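Local coordinates for protein VP5 (Halorubrum pleomorphic virus 2, PDB 6QGI) that is an envelope protein of a haloarchaeal pleomorphic virus and probably drives fusion of the viral and host membranes, at residues A30-G34 with S129-N133; V26-P31 with T47-R51; Y74-K78 with H468-Y473; G68-T72 with I291-V295; D355-Y359 with L370-Y375. The contacts are given in a common frame with arbitrary orientation. Numbering follows the deposited sequence.

Interaction 1: residues A30-G34 with S129-N133; sequences APPEG and STVVN
This loop-on-helix contact, centred about 29 Å from the centre of the chain, has extended, proline-rich 30-34 passing the last turn of helix 91-133. From Ala-30 to Glu-33 phi lies between -57° and -83° with psi of 143° to 167°, a polyproline-like course natural to Pro-31 and Pro-32; Gly-34 then turns to phi 86°, psi 11°, where a CB would jam against the preceding carbonyl. The backbones come nearest at Glu-33 and Thr-130, CA to CA 5.5 Å. Thr-130 (chi1 m) lies beside two loop carbonyls, its OG1 3.2 Å from Pro-31 O and its CG2 3.2 Å from Pro-32 O. Glu-33 (m, t) starts sideways and its end swings over to the helix: its CG lies 3.8 Å from Thr-130 CG2, and its OE2 3.0 Å from Asn-133 ND2. The strongest polar partner of Thr-130 OG1 is Ser-126 O of its own helix. Pro-31 wedges between two helices, touching Gln-43 and Thr-47 of helix 37-60 and Ile-127 of helix 91-133, while Thr-130 packs on Leu-40.

Interaction 2: residues V26-P31 with T47-R51; sequences VGSDAP and TAKTR
Arg-51 fastens loop 26-31 to helix 37-60 through backbone carbonyls. Its NH1 donates to Val-26 O at 2.8 Å, NH2 donates to the same Val-26 O at 3.2 Å, and a weak bond runs from NH2 to Gly-27 O at 3.1 Å. Both carbonyls lie near the guanidinium plane, reached with chi1 t, chi2 p and chi3 p. Arginine suits the place because its several N-H groups serve two carbonyls while NE makes a salt bridge to Glu-123. One turn earlier Thr-47 (chi1 m) sets OG1 3.1 Å from Asp-29 O; its main partner is Gln-43 O, so a bond to Asp-29 is left open. The loop is extended, with psi near 110° to 150° except at Asp-29 (phi -133°, psi 61°), and it runs against the helix direction: Ala-30 lies by Thr-47 (CA to CA 6.2 Å) and Val-26 by Arg-51 (8.5 Å). Packing is light, with Pro-31 CD 3.3 Å from Thr-47 OG1 and Ala-30 CA 4.0 Å from Thr-47 CG2. Helix 91-133 flanks this pair, Glu-119 and Glu-123 accepting from the N-H groups of Ser-28 and Asp-29, while Ala-48 of helix 37-60 touches Leu-220 of strand 218-221.

Interaction 3: residues Y74-K78 with H468-Y473; sequences YTDAK and HTDSNY
Segment 74-78 is a regular turn in the middle of helix 66-86, with Lys-78 N bonded to Tyr-74 O at 2.8 Å; segment 468-473 is an irregular loop that comes nearest at His-468 (CA 6.3 Å from Tyr-74 CA) and ends in left-handed conformation at Tyr-473 (phi 57°, psi 53°). The loop curls on itself: Thr-469 N donates to Asn-472 OD1 at 2.7 Å, and Thr-469 OG1 accepts a weak 3.3 Å bond from Ser-471 N, an ST turn. This folding gathers acceptors for Lys-78, whose almost fully extended side chain (m, t, t, t) carries NZ to Thr-469 O at 2.8 Å, Asn-472 O at 3.0 Å and His-468 ND1 at 2.9 Å. With ND1 accepting, the other imidazole nitrogen, NE2, gives a weak 2.9 Å bond to Thr-75 OG1, itself tied to His-71 O. Tyr-74 adds apolar cover: its CB is 3.4 Å from His-468 CB, and the two rings, nearly parallel at 17°, are slid so far apart (centroids 6.0 Å) that they barely overlap. Trp-249, whose NE1 hydrogen-bonds Asn-472 O, and Trp-479 pack against Lys-78. A buried lysine ammonium held by two main-chain carbonyls and an imidazole nitrogen pins this irregular loop to the helix, tying the approach to the last modelled helix, 476-496, onto the N-terminal helical region.

Interaction 4: residues G68-T72 with I291-V295; sequences GVKHT and IALNV
A helix backbone touches a carbonyl here without any side chain between them: Gly-68 CA lies 3.0 Å from Leu-293 O, and the CA atoms of Gly-68 and Leu-293 are only 4.3 Å apart. Gly-68 is helical (phi -72°, psi -28°), so the need for glycine comes from the neighbour; a CB would point at the other segment and clash, 2.1 Å from Leu-293 O. That carbonyl belongs to the first residue beyond helix 285-292, which closes in a Schellman motif: Val-295 N bonds to Leu-290 O, Asn-294 N bonds to Ile-291 O at 2.9 Å, and Asn-294 takes the left-handed C-prime position (phi 51°, psi 48°), which asparagine tolerates well. Helix 66-86 thus rests on a capped helix end. Beside it Leu-293 (m, t) puts CD2 4.1 Å from Val-69 CG2; one turn along the helix, His-71 (chi1 t) brings CD2 to 3.5 Å from Asn-294 CB and has Asn-294 ND2 over a ring face. Asn-294 OD1 accepts from Ser-465 N. Thr-72 (chi1 m) points toward the other segment, but its OG1 donates back to Gly-68 O at 2.7 Å and stands 3.6 Å from Ala-292 O. Val-69 and Thr-72 also touch Tyr-105.

Interaction 5: residues D355-Y359 with L370-Y375; sequences DWTAY and LTSEPY
Trp-356 (chi1 t, chi2 -93°) lies against segment 370-375, its edge turned to the face of Tyr-375 in a T-shaped pair, centroids 5.5 Å apart, planes at 75°, with Trp-356 CZ3 3.7 Å from Tyr-375 CE2. Its wide indole also reaches Leu-370 (NE1 to CD2 3.4 Å) and sets CZ2 3.2 Å from Ser-372 O and CH2 3.5 Å from Glu-373 O, both carbonyls near the ring plane. Ala-358 (phi -83°, psi 65°) centres an inverse gamma turn, closed by a weak 2.9 Å bond from Tyr-359 N to Thr-357 O. Ala-358 O accepts Thr-371 N at 2.8 Å and, weakly, Trp-356 NE1 at 2.9 Å. A single beta bridge joins Tyr-359 to Leu-370 (CA to CA 4.1 Å), linking the loop after strand 343-355 to the end of strand 367-370 in the C-terminal beta region. Alanine's small methyl allows close approach, Ala-358 CB to Ser-372 CB 3.4 Å. Phe-425 meets Tyr-375 edge-to-face, and Val-380 touches Trp-356 and Leu-370.

In the fold
Interactions 1 and 2 start from the same loop and share Ala-30 and Pro-31, so the run 26-34 is tied first to helix 37-60 and then to the end of helix 91-133, with centres 13 Å apart. Interactions 3 and 4 sit on consecutive turns of helix 66-86, centres 12 Å apart, and meet directly where His-468 CD2 lies 3.2 Å from His-71 ND1. The two groups lie on opposite sides of the chain's centre, interactions 1 and 3 being 51 Å apart between centres. Interaction 5, in the beta region, comes within about 7 Å (nearest atoms) of interaction 2 without touching it. The side chain of Pro-374 is about 9 Å from a bound NAG. Asn-396 carries the N-linked glycan.

Interaction 1: residues A30-G34 with S129-N133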
# COMPACT_ATOMS: atom_id res chain seq x y z
N ALA A 30 14.31 3.38 -14.51
CA ALA A 30 14.02 4.18 -15.69
C ALA A 30 14.42 3.44 -16.96
O ALA A 30 15.45 2.76 -16.95
CB ALA A 30 14.75 5.50 -15.62
N PRO A 31 13.63 3.57 -18.06
CA PRO A 31 13.97 2.87 -19.31
C PRO A 31 15.36 3.23 -19.81
O PRO A 31 15.81 4.37 -19.63
CB PRO A 31 12.90 3.35 -20.29
CG PRO A 31 11.76 3.74 -19.42
CD PRO A 31 12.35 4.31 -18.20
N PRO A 32 16.04 2.27 -20.48
CA PRO A 32 17.38 2.54 -21.00
C PRO A 32 17.40 3.39 -22.27
O PRO A 32 16.38 3.54 -22.94
CB PRO A 32 17.92 1.14 -21.30
CG PRO A 32 16.72 0.36 -21.65
CD PRO A 32 15.64 0.87 -20.74
N GLU A 33 18.58 3.89 -22.63
CA GLU A 33 18.79 4.60 -23.88
C GLU A 33 19.03 3.54 -24.96
O GLU A 33 19.31 2.39 -24.63
CB GLU A 33 19.97 5.58 -23.75
CG GLU A 33 19.61 6.83 -22.95
CD GLU A 33 20.62 7.96 -22.93
OE1 GLU A 33 21.29 8.21 -23.96
OE2 GLU A 33 20.73 8.63 -21.87
N GLY A 34 18.88 3.91 -26.23
CA GLY A 34 19.08 2.98 -27.33
C GLY A 34 17.86 2.15 -27.69
O GLY A 34 17.96 1.20 -28.48
N SER A 129 16.03 12.25 -19.03
CA SER A 129 17.35 12.18 -19.65
C SER A 129 17.25 11.30 -20.89
O SER A 129 17.60 11.75 -21.99
CB SER A 129 18.39 11.63 -18.68
OG SER A 129 18.61 12.51 -17.58
N THR A 130 16.71 10.08 -20.73
CA THR A 130 16.50 9.08 -21.78
C THR A 130 15.57 9.62 -22.89
O THR A 130 15.78 9.32 -24.06
CB THR A 130 15.93 7.78 -21.17
OG1 THR A 130 16.75 7.38 -20.07
CG2 THR A 130 15.88 6.65 -22.15
N VAL A 131 14.56 10.43 -22.52
CA VAL A 131 13.60 11.01 -23.46
C VAL A 131 14.31 12.09 -24.31
O VAL A 131 14.34 11.95 -25.54
CB VAL A 131 12.31 11.53 -22.77
CG1 VAL A 131 11.42 12.30 -23.73
CG2 VAL A 131 11.51 10.37 -22.15
N VAL A 132 14.95 13.10 -23.67
CA VAL A 132 15.69 14.17 -24.37
C VAL A 132 16.77 13.56 -25.28
O VAL A 132 16.84 13.93 -26.46
CB VAL A 132 16.27 15.21 -23.37
CG1 VAL A 132 17.32 16.11 -24.03
CG2 VAL A 132 15.17 16.06 -22.76
N ASN A 133 17.58 12.60 -24.75
CA ASN A 133 18.66 11.94 -25.49
C ASN A 133 18.17 11.12 -26.68
O ASN A 133 18.92 10.99 -27.65
CB ASN A 133 19.51 11.07 -24.57
CG ASN A 133 20.47 11.86 -23.72
OD1 ASN A 133 21.24 12.69 -24.20
ND2 ASN A 133 20.45 11.61 -22.42

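Interaction 2: residues V26-P31 with T47-R51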
# COMPACT_ATOMS: atom_id res chain seq x y z
N VAL A 26 11.79 0.63 -3.30
CA VAL A 26 11.93 0.09 -4.66
C VAL A 26 12.78 1.09 -5.47
O VAL A 26 12.34 2.21 -5.73
CB VAL A 26 10.54 -0.19 -5.30
CG1 VAL A 26 10.67 -0.63 -6.76
CG2 VAL A 26 9.75 -1.22 -4.50
N GLY A 27 13.99 0.66 -5.83
CA GLY A 27 14.96 1.45 -6.58
C GLY A 27 14.47 1.88 -7.94
O GLY A 27 13.61 1.23 -8.54
N SER A 28 15.01 3.02 -8.42
CA SER A 28 14.71 3.62 -9.72
C SER A 28 14.95 2.60 -10.85
O SER A 28 15.97 1.92 -10.86
CB SER A 28 15.56 4.88 -9.92
OG SER A 28 15.66 5.31 -11.27
N ASP A 29 13.97 2.47 -11.76
CA ASP A 29 14.02 1.56 -12.91
C ASP A 29 13.56 2.31 -14.17
O ASP A 29 12.59 1.94 -14.83
CB ASP A 29 13.16 0.30 -12.66
CG ASP A 29 13.26 -0.77 -13.73
OD1 ASP A 29 14.10 -0.63 -14.66
OD2 ASP A 29 12.48 -1.75 -13.65
N ALA A 30 14.31 3.38 -14.51
CA ALA A 30 14.02 4.18 -15.69
C ALA A 30 14.42 3.44 -16.96
O ALA A 30 15.45 2.76 -16.95
CB ALA A 30 14.75 5.50 -15.62
N PRO A 31 13.63 3.57 -18.06
CA PRO A 31 13.97 2.87 -19.31
C PRO A 31 15.36 3.23 -19.81
O PRO A 31 15.81 4.37 -19.63
CB PRO A 31 12.90 3.35 -20.29
CG PRO A 31 11.76 3.74 -19.42
CD PRO A 31 12.35 4.31 -18.20
N THR A 47 7.20 2.26 -16.46
CA THR A 47 8.01 2.74 -15.34
C THR A 47 7.16 3.66 -14.42
O THR A 47 7.25 3.54 -13.19
CB THR A 47 9.28 3.45 -15.86
OG1 THR A 47 10.08 2.50 -16.58
CG2 THR A 47 10.11 4.06 -14.75
N ALA A 48 6.32 4.53 -15.02
CA ALA A 48 5.46 5.44 -14.27
C ALA A 48 4.28 4.71 -13.62
O ALA A 48 3.85 5.11 -12.55
CB ALA A 48 4.95 6.54 -15.18
N LYS A 49 3.76 3.65 -14.28
CA LYS A 49 2.63 2.83 -13.80
C LYS A 49 3.06 2.02 -12.59
O LYS A 49 2.29 1.92 -11.63
CB LYS A 49 2.11 1.91 -14.92
CG LYS A 49 0.79 1.23 -14.61
CD LYS A 49 0.43 0.22 -15.68
CE LYS A 49 -1.01 -0.20 -15.59
NZ LYS A 49 -1.67 -0.15 -16.92
N THR A 50 4.28 1.45 -12.64
CA THR A 50 4.84 0.65 -11.56
C THR A 50 5.20 1.56 -10.40
O THR A 50 4.95 1.20 -9.25
CB THR A 50 6.04 -0.17 -12.06
OG1 THR A 50 5.64 -0.87 -13.24
CG2 THR A 50 6.54 -1.17 -11.03
N ARG A 51 5.76 2.76 -10.68
CA ARG A 51 6.10 3.73 -9.64
C ARG A 51 4.85 4.20 -8.91
O ARG A 51 4.87 4.24 -7.68
CB ARG A 51 6.88 4.94 -10.20
CG ARG A 51 7.41 5.92 -9.13
CD ARG A 51 8.29 5.28 -8.06
NE ARG A 51 9.52 4.72 -8.62
CZ ARG A 51 10.39 3.98 -7.94
NH1 ARG A 51 10.18 3.71 -6.66
NH2 ARG A 51 11.47 3.51 -8.54

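Interaction 3: residues Y74-K78 with H468-Y473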
# COMPACT_ATOMS: atom_id res chain seq x y z
N TYR A 74 3.62 7.16 20.90
CA TYR A 74 3.26 7.24 22.31
C TYR A 74 3.77 6.03 23.12
O TYR A 74 4.27 6.24 24.22
CB TYR A 74 1.74 7.35 22.48
CG TYR A 74 1.22 8.76 22.62
CD1 TYR A 74 1.62 9.57 23.69
CD2 TYR A 74 0.25 9.26 21.76
CE1 TYR A 74 1.11 10.85 23.85
CE2 TYR A 74 -0.27 10.54 21.91
CZ TYR A 74 0.17 11.34 22.96
OH TYR A 74 -0.34 12.60 23.12
N THR A 75 3.66 4.80 22.58
CA THR A 75 4.14 3.57 23.25
C THR A 75 5.64 3.71 23.60
O THR A 75 5.99 3.52 24.76
CB THR A 75 3.84 2.33 22.38
OG1 THR A 75 2.43 2.21 22.20
CG2 THR A 75 4.37 1.04 23.00
N ASP A 76 6.49 4.09 22.62
CA ASP A 76 7.94 4.26 22.79
C ASP A 76 8.29 5.43 23.70
O ASP A 76 9.25 5.35 24.46
CB ASP A 76 8.62 4.46 21.43
CG ASP A 76 8.69 3.24 20.53
OD1 ASP A 76 8.41 2.12 21.02
OD2 ASP A 76 9.03 3.40 19.34
N ALA A 77 7.53 6.54 23.58
CA ALA A 77 7.72 7.76 24.37
C ALA A 77 7.38 7.52 25.83
O ALA A 77 8.17 7.90 26.70
CB ALA A 77 6.86 8.87 23.81
N LYS A 78 6.23 6.86 26.11
CA LYS A 78 5.78 6.54 27.46
C LYS A 78 6.72 5.55 28.14
O LYS A 78 7.07 5.78 29.30
CB LYS A 78 4.34 6.03 27.48
CG LYS A 78 3.31 7.14 27.28
CD LYS A 78 1.88 6.64 27.27
CE LYS A 78 0.96 7.75 26.84
NZ LYS A 78 -0.45 7.30 26.83
N HIS A 468 -3.55 5.49 22.58
CA HIS A 468 -2.89 6.37 23.54
C HIS A 468 -3.42 7.79 23.48
O HIS A 468 -3.81 8.29 22.42
CB HIS A 468 -1.39 6.38 23.30
CG HIS A 468 -0.68 5.15 23.75
ND1 HIS A 468 -0.15 5.05 25.02
CD2 HIS A 468 -0.35 4.05 23.06
CE1 HIS A 468 0.45 3.88 25.07
NE2 HIS A 468 0.35 3.23 23.92
N THR A 469 -3.38 8.44 24.64
CA THR A 469 -3.79 9.81 24.92
C THR A 469 -2.79 10.35 25.93
O THR A 469 -1.94 9.60 26.41
CB THR A 469 -5.25 9.87 25.47
OG1 THR A 469 -5.29 9.41 26.82
CG2 THR A 469 -6.26 9.12 24.61
N ASP A 470 -2.88 11.64 26.26
CA ASP A 470 -1.98 12.23 27.26
C ASP A 470 -2.32 11.78 28.69
O ASP A 470 -1.51 11.97 29.58
CB ASP A 470 -1.97 13.77 27.16
CG ASP A 470 -3.30 14.45 26.87
OD1 ASP A 470 -4.36 13.84 27.13
OD2 ASP A 470 -3.28 15.62 26.40
N SER A 471 -3.52 11.23 28.94
CA SER A 471 -3.87 10.81 30.31
C SER A 471 -3.93 9.27 30.49
O SER A 471 -4.09 8.82 31.63
CB SER A 471 -5.19 11.43 30.73
OG SER A 471 -6.24 11.06 29.87
N ASN A 472 -3.78 8.47 29.42
CA ASN A 472 -3.89 7.01 29.56
C ASN A 472 -2.52 6.29 29.67
O ASN A 472 -1.47 6.93 29.59
CB ASN A 472 -4.73 6.40 28.43
CG ASN A 472 -4.22 6.59 27.05
OD1 ASN A 472 -3.08 6.98 26.84
ND2 ASN A 472 -5.07 6.33 26.10
N TYR A 473 -2.57 4.94 29.88
CA TYR A 473 -1.43 4.02 30.06
C TYR A 473 -0.56 4.48 31.23
O TYR A 473 0.66 4.65 31.12
CB TYR A 473 -0.65 3.83 28.75
CG TYR A 473 -1.41 2.99 27.75
CD1 TYR A 473 -1.29 1.60 27.75
CD2 TYR A 473 -2.29 3.57 26.85
CE1 TYR A 473 -2.02 0.82 26.85
CE2 TYR A 473 -2.99 2.81 25.91
CZ TYR A 473 -2.85 1.43 25.93
OH TYR A 473 -3.55 0.64 25.06

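Interaction 4: residues G68-T72 with I291-V295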
# COMPACT_ATOMS: atom_id res chain seq x y z
N GLY A 68 -2.15 5.11 13.79
CA GLY A 68 -1.31 4.04 14.32
C GLY A 68 0.11 4.49 14.56
O GLY A 68 0.79 3.95 15.44
N VAL A 69 0.58 5.49 13.78
CA VAL A 69 1.91 6.08 13.94
C VAL A 69 1.91 6.85 15.26
O VAL A 69 2.83 6.68 16.06
CB VAL A 69 2.32 6.97 12.72
CG1 VAL A 69 3.66 7.66 12.96
CG2 VAL A 69 2.38 6.15 11.43
N LYS A 70 0.83 7.61 15.51
CA LYS A 70 0.58 8.39 16.73
C LYS A 70 0.59 7.45 17.96
O LYS A 70 1.21 7.78 18.96
CB LYS A 70 -0.75 9.15 16.61
CG LYS A 70 -1.00 10.13 17.75
CD LYS A 70 -2.40 10.70 17.73
CE LYS A 70 -3.25 10.11 18.83
NZ LYS A 70 -4.57 10.78 18.90
N HIS A 71 -0.07 6.29 17.84
CA HIS A 71 -0.17 5.25 18.88
C HIS A 71 1.20 4.63 19.16
O HIS A 71 1.56 4.45 20.32
CB HIS A 71 -1.17 4.16 18.43
CG HIS A 71 -1.38 3.06 19.43
ND1 HIS A 71 -2.18 3.23 20.55
CD2 HIS A 71 -0.92 1.79 19.43
CE1 HIS A 71 -2.17 2.08 21.19
NE2 HIS A 71 -1.41 1.18 20.56
N THR A 72 1.96 4.31 18.09
CA THR A 72 3.29 3.70 18.17
C THR A 72 4.26 4.69 18.82
O THR A 72 4.98 4.29 19.74
CB THR A 72 3.73 3.23 16.78
OG1 THR A 72 2.75 2.32 16.29
CG2 THR A 72 5.09 2.54 16.79
N ILE A 291 -1.26 -4.86 12.58
CA ILE A 291 -1.59 -5.17 13.98
C ILE A 291 -0.73 -4.27 14.87
O ILE A 291 -1.25 -3.67 15.81
CB ILE A 291 -1.42 -6.69 14.31
CG1 ILE A 291 -2.50 -7.53 13.59
CG2 ILE A 291 -1.45 -6.97 15.83
CD1 ILE A 291 -2.06 -8.95 13.26
N ALA A 292 0.57 -4.13 14.53
CA ALA A 292 1.53 -3.27 15.24
C ALA A 292 1.13 -1.79 15.18
O ALA A 292 1.43 -1.04 16.12
CB ALA A 292 2.91 -3.46 14.66
N LEU A 293 0.44 -1.38 14.09
CA LEU A 293 -0.05 -0.01 13.90
C LEU A 293 -1.44 0.15 14.52
O LEU A 293 -2.09 1.19 14.34
CB LEU A 293 -0.05 0.38 12.41
CG LEU A 293 1.32 0.73 11.83
CD1 LEU A 293 1.35 0.48 10.34
CD2 LEU A 293 1.72 2.17 12.16
N ASN A 294 -1.89 -0.87 15.28
CA ASN A 294 -3.15 -0.92 16.02
C ASN A 294 -4.38 -0.55 15.15
O ASN A 294 -5.24 0.25 15.55
CB ASN A 294 -3.07 -0.03 17.27
CG ASN A 294 -4.12 -0.33 18.29
OD1 ASN A 294 -4.38 -1.49 18.64
ND2 ASN A 294 -4.74 0.73 18.79
N VAL A 295 -4.46 -1.16 13.97
CA VAL A 295 -5.57 -0.95 13.05
C VAL A 295 -6.65 -1.99 13.43
O VAL A 295 -6.32 -3.17 13.49
CB VAL A 295 -5.10 -1.05 11.57
CG1 VAL A 295 -6.27 -1.03 10.60
CG2 VAL A 295 -4.10 0.05 11.23

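Interaction 5: residues D355-Y359 with L370-Y375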
# COMPACT_ATOMS: atom_id res chain seq x y z
N ASP A 355 -15.33 -17.36 -12.09
CA ASP A 355 -15.80 -17.74 -13.42
C ASP A 355 -15.23 -16.79 -14.46
O ASP A 355 -15.22 -15.57 -14.26
CB ASP A 355 -17.34 -17.77 -13.47
CG ASP A 355 -17.90 -18.46 -14.70
OD1 ASP A 355 -17.65 -19.68 -14.87
OD2 ASP A 355 -18.61 -17.79 -15.48
N TRP A 356 -14.70 -17.36 -15.55
CA TRP A 356 -14.13 -16.61 -16.67
C TRP A 356 -15.15 -16.61 -17.81
O TRP A 356 -15.63 -17.66 -18.22
CB TRP A 356 -12.78 -17.21 -17.10
CG TRP A 356 -12.03 -16.34 -18.06
CD1 TRP A 356 -12.06 -16.40 -19.42
CD2 TRP A 356 -11.15 -15.25 -17.72
NE1 TRP A 356 -11.25 -15.42 -19.95
CE2 TRP A 356 -10.67 -14.71 -18.94
CE3 TRP A 356 -10.72 -14.69 -16.51
CZ2 TRP A 356 -9.78 -13.63 -18.98
CZ3 TRP A 356 -9.83 -13.62 -16.55
CH2 TRP A 356 -9.37 -13.10 -17.77
N THR A 357 -15.52 -15.40 -18.27
CA THR A 357 -16.52 -15.19 -19.33
C THR A 357 -15.87 -14.46 -20.52
O THR A 357 -16.46 -14.40 -21.60
CB THR A 357 -17.73 -14.43 -18.73
OG1 THR A 357 -18.36 -15.28 -17.77
CG2 THR A 357 -18.76 -14.02 -19.77
N ALA A 358 -14.65 -13.93 -20.33
CA ALA A 358 -13.94 -13.20 -21.37
C ALA A 358 -13.22 -14.15 -22.33
O ALA A 358 -11.99 -14.15 -22.42
CB ALA A 358 -12.97 -12.22 -20.72
N TYR A 359 -14.00 -14.96 -23.07
CA TYR A 359 -13.47 -15.92 -24.03
C TYR A 359 -14.36 -16.03 -25.27
O TYR A 359 -15.56 -15.76 -25.19
CB TYR A 359 -13.30 -17.31 -23.38
CG TYR A 359 -14.60 -17.99 -23.01
CD1 TYR A 359 -15.25 -18.83 -23.90
CD2 TYR A 359 -15.15 -17.83 -21.74
CE1 TYR A 359 -16.46 -19.44 -23.57
CE2 TYR A 359 -16.35 -18.46 -21.39
CZ TYR A 359 -16.99 -19.29 -22.30
OH TYR A 359 -18.16 -19.92 -21.96
N LEU A 370 -9.09 -15.57 -25.80
CA LEU A 370 -9.58 -14.81 -24.64
C LEU A 370 -9.75 -13.35 -25.03
O LEU A 370 -8.88 -12.79 -25.72
CB LEU A 370 -8.64 -14.92 -23.42
CG LEU A 370 -8.35 -16.31 -22.83
CD1 LEU A 370 -7.47 -16.18 -21.60
CD2 LEU A 370 -9.62 -17.07 -22.47
N THR A 371 -10.85 -12.72 -24.60
CA THR A 371 -11.14 -11.33 -24.94
C THR A 371 -10.65 -10.34 -23.85
O THR A 371 -10.74 -9.13 -24.04
CB THR A 371 -12.63 -11.15 -25.28
OG1 THR A 371 -13.42 -11.73 -24.25
CG2 THR A 371 -13.00 -11.78 -26.62
N SER A 372 -10.10 -10.87 -22.73
CA SER A 372 -9.51 -10.07 -21.65
C SER A 372 -8.22 -10.72 -21.16
O SER A 372 -8.09 -11.94 -21.18
CB SER A 372 -10.48 -9.87 -20.49
OG SER A 372 -11.59 -9.07 -20.86
N GLU A 373 -7.27 -9.88 -20.72
CA GLU A 373 -5.95 -10.25 -20.22
C GLU A 373 -6.06 -11.18 -18.99
O GLU A 373 -6.72 -10.81 -18.02
CB GLU A 373 -5.15 -8.99 -19.85
CG GLU A 373 -3.64 -9.16 -19.88
CD GLU A 373 -2.84 -7.88 -20.06
OE1 GLU A 373 -3.39 -6.78 -19.83
OE2 GLU A 373 -1.65 -7.99 -20.44
N PRO A 374 -5.43 -12.38 -19.02
CA PRO A 374 -5.49 -13.26 -17.83
C PRO A 374 -4.69 -12.66 -16.67
O PRO A 374 -3.77 -11.87 -16.89
CB PRO A 374 -4.91 -14.58 -18.32
CG PRO A 374 -4.03 -14.22 -19.46
CD PRO A 374 -4.60 -12.98 -20.09
N TYR A 375 -5.07 -12.99 -15.44
CA TYR A 375 -4.44 -12.42 -14.25
C TYR A 375 -3.12 -13.10 -13.91
O TYR A 375 -2.95 -14.28 -14.20
CB TYR A 375 -5.40 -12.49 -13.05
CG TYR A 375 -6.78 -11.93 -13.33
CD1 TYR A 375 -6.94 -10.68 -13.93
CD2 TYR A 375 -7.92 -12.62 -12.96
CE1 TYR A 375 -8.20 -10.16 -14.19
CE2 TYR A 375 -9.20 -12.10 -13.21
CZ TYR A 375 -9.33 -10.87 -13.82
OH TYR A 375 -10.58 -10.35 -14.07